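PDB 4YKI: ML032222a iGluR from Mnemiopsis leidyi, which binds glycine through its extracellular ligand-binding domain and probably opens an ion channel of the ionotropic glutamate receptor family in response. Local coordinates for residues E29-W34 with F51-I56. Sequence-based numbering, arbitrary orientation.
Sequences EGNDCW and FTYEYI
N31 reaches across to strand 52-56 with its carboxamide and lays it over the ring of Y53, the two planes only 8° apart. ND2 donates to the backbone O of Y53 at 3.0 Å in a nearly straight bond (163°); the acceptor lies in the amide plane, while the donor stands above the plane of the carbonyl. The same nitrogen sits over one face of the Y53 ring, toward its rim, with CE2 3.4 Å from ND2. Y53 CG lies between the backbone N and the carbonyl carbon. The other end of the amide is held through water: one molecule donates to N31 OD1 and accepts from the backbone N of Y55, an arrangement that probably fixes which end of the carboxamide is O and which is N.

Beside this polar bridge, W34 and Y55 meet obliquely, their planes at 39°. CD2 of Y55 comes within 3.3 Å of CD1 of W34, and Y55 CB lies over the five-membered ring, 3.9 Å from its centroid, in a CH-pi contact. At the indole edge NE1 donates to a second water, which in turn donates to the carbonyl O of Y55. An alanine in place of W34 would probably open a gap beside the Y55 ring and leave this water without its indole donor.

Y55 OH is hydrogen-bonded to N39 OD1 of helix 37-49, and C33 is tied to C28 by a disulfide. The contact thus docks the disulfide-closed loop between strands 22-23 and 34-35 onto an outer strand of the parallel sheet in the ligand-binding domain, a member of the periplasmic-binding-protein-like clan.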
loop_
_atom_site.group_PDB
_atom_site.type_symbol
_atom_site.label_atom_id
_atom_site.label_comp_id
_atom_site.label_asym_id
_atom_site.label_seq_id
_atom_site.Cartn_x
_atom_site.Cartn_y
_atom_site.Cartn_z
ATOM N N GLU B 29 32.669 6.937 7.538
ATOM C CA GLU B 29 32.998 6.750 6.134
ATOM C C GLU B 29 31.996 5.779 5.523
ATOM O O GLU B 29 31.546 4.839 6.173
ATOM C CB GLU B 29 34.426 6.211 6.006
ATOM C CG GLU B 29 34.917 6.118 4.584
ATOM C CD GLU B 29 34.426 4.893 3.848
ATOM O OE1 GLU B 29 34.201 3.848 4.496
ATOM O OE2 GLU B 29 34.266 4.990 2.615
ATOM N N GLY B 30 31.653 6.016 4.267
ATOM C CA GLY B 30 30.856 5.070 3.505
ATOM C C GLY B 30 29.491 4.788 4.106
ATOM O O GLY B 30 28.790 5.688 4.587
ATOM N N ASN B 31 29.105 3.522 4.079
ATOM C CA ASN B 31 27.768 3.124 4.521
ATOM C C ASN B 31 27.523 3.439 5.997
ATOM O O ASN B 31 26.382 3.631 6.409
ATOM C CB ASN B 31 27.541 1.635 4.267
ATOM C CG ASN B 31 27.523 1.277 2.790
ATOM O OD1 ASN B 31 27.361 2.124 1.928
ATOM N ND2 ASN B 31 27.681 0.001 2.507
ATOM N N ASP B 32 28.603 3.510 6.776
ATOM C CA ASP B 32 28.515 3.789 8.213
ATOM C C ASP B 32 27.948 5.149 8.528
ATOM O O ASP B 32 27.536 5.378 9.651
ATOM C CB ASP B 32 29.902 3.787 8.867
ATOM C CG ASP B 32 30.533 2.446 8.933
ATOM O OD1 ASP B 32 29.816 1.432 8.855
ATOM O OD2 ASP B 32 31.771 2.424 9.119
ATOM N N CYS B 33 27.961 6.045 7.552
ATOM C CA CYS B 33 27.387 7.372 7.733
ATOM C C CYS B 33 25.867 7.374 7.772
ATOM O O CYS B 33 25.257 8.365 8.161
ATOM C CB CYS B 33 27.857 8.321 6.641
ATOM S SG CYS B 33 29.630 8.635 6.629
ATOM N N TRP B 34 25.258 6.259 7.377
ATOM C CA TRP B 34 23.815 6.166 7.191
ATOM C C TRP B 34 23.177 5.309 8.280
ATOM O O TRP B 34 23.746 4.303 8.693
ATOM C CB TRP B 34 23.501 5.574 5.823
ATOM C CG TRP B 34 23.922 6.447 4.680
ATOM C CD1 TRP B 34 25.158 6.494 4.086
ATOM C CD2 TRP B 34 23.117 7.404 3.987
ATOM N NE1 TRP B 34 25.165 7.416 3.079
ATOM C CE2 TRP B 34 23.921 7.982 2.986
ATOM C CE3 TRP B 34 21.786 7.816 4.105
ATOM C CZ2 TRP B 34 23.436 8.945 2.102
ATOM C CZ3 TRP B 34 21.308 8.782 3.227
ATOM C CH2 TRP B 34 22.136 9.341 2.244
ATOM N N PHE B 51 24.086 -8.941 -2.024
ATOM C CA PHE B 51 24.740 -7.828 -2.705
ATOM C C PHE B 51 25.508 -6.954 -1.728
ATOM O O PHE B 51 25.223 -6.956 -0.538
ATOM C CB PHE B 51 23.743 -6.970 -3.519
ATOM C CG PHE B 51 22.629 -6.312 -2.703
ATOM C CD1 PHE B 51 22.824 -5.077 -2.081
ATOM C CD2 PHE B 51 21.371 -6.901 -2.592
ATOM C CE1 PHE B 51 21.805 -4.477 -1.372
ATOM C CE2 PHE B 51 20.349 -6.284 -1.866
ATOM C CZ PHE B 51 20.568 -5.080 -1.267
ATOM N N THR B 52 26.495 -6.233 -2.247
ATOM C CA THR B 52 27.090 -5.113 -1.527
ATOM C C THR B 52 26.473 -3.831 -2.066
ATOM O O THR B 52 25.800 -3.843 -3.090
ATOM C CB THR B 52 28.611 -5.068 -1.683
ATOM O OG1 THR B 52 28.943 -4.934 -3.067
ATOM C CG2 THR B 52 29.251 -6.317 -1.139
ATOM N N TYR B 53 26.661 -2.716 -1.385
ATOM C CA TYR B 53 26.014 -1.490 -1.809
ATOM C C TYR B 53 26.771 -0.269 -1.326
ATOM O O TYR B 53 27.657 -0.345 -0.463
ATOM C CB TYR B 53 24.550 -1.436 -1.305
ATOM C CG TYR B 53 24.435 -1.469 0.198
ATOM C CD1 TYR B 53 24.448 -2.673 0.877
ATOM C CD2 TYR B 53 24.379 -0.298 0.937
ATOM C CE1 TYR B 53 24.393 -2.725 2.240
ATOM C CE2 TYR B 53 24.324 -0.339 2.324
ATOM C CZ TYR B 53 24.337 -1.564 2.969
ATOM O OH TYR B 53 24.292 -1.662 4.331
ATOM N N GLU B 54 26.409 0.861 -1.910
ATOM C CA GLU B 54 26.802 2.175 -1.431
ATOM C C GLU B 54 25.639 3.106 -1.678
ATOM O O GLU B 54 24.789 2.826 -2.516
ATOM C CB GLU B 54 28.047 2.681 -2.161
ATOM C CG GLU B 54 27.810 2.964 -3.650
ATOM C CD GLU B 54 29.077 3.327 -4.374
ATOM O OE1 GLU B 54 29.693 2.403 -4.948
ATOM O OE2 GLU B 54 29.450 4.522 -4.366
ATOM N N TYR B 55 25.623 4.233 -0.979
ATOM C CA TYR B 55 24.605 5.245 -1.171
ATOM C C TYR B 55 25.167 6.431 -1.939
ATOM O O TYR B 55 26.289 6.873 -1.667
ATOM C CB TYR B 55 24.071 5.704 0.182
ATOM C CG TYR B 55 23.324 4.668 0.999
ATOM C CD1 TYR B 55 22.040 4.272 0.650
ATOM C CD2 TYR B 55 23.886 4.111 2.133
ATOM C CE1 TYR B 55 21.353 3.353 1.404
ATOM C CE2 TYR B 55 23.207 3.185 2.897
ATOM C CZ TYR B 55 21.931 2.822 2.537
ATOM O OH TYR B 55 21.210 1.934 3.309
ATOM N N ILE B 56 24.386 6.947 -2.871
ATOM C CA ILE B 56 24.768 8.090 -3.704
ATOM C C ILE B 56 23.656 9.132 -3.614
ATOM O O ILE B 56 22.490 8.867 -3.936
ATOM C CB ILE B 56 24.980 7.687 -5.180
ATOM C CG1 ILE B 56 26.108 6.641 -5.258
ATOM C CG2 ILE B 56 25.257 8.931 -6.085
ATOM C CD1 ILE B 56 26.551 6.246 -6.639
HETATM O O HOH W 1 27.540 4.726 1.127
HETATM O O HOH W 2 27.050 8.064 0.919
#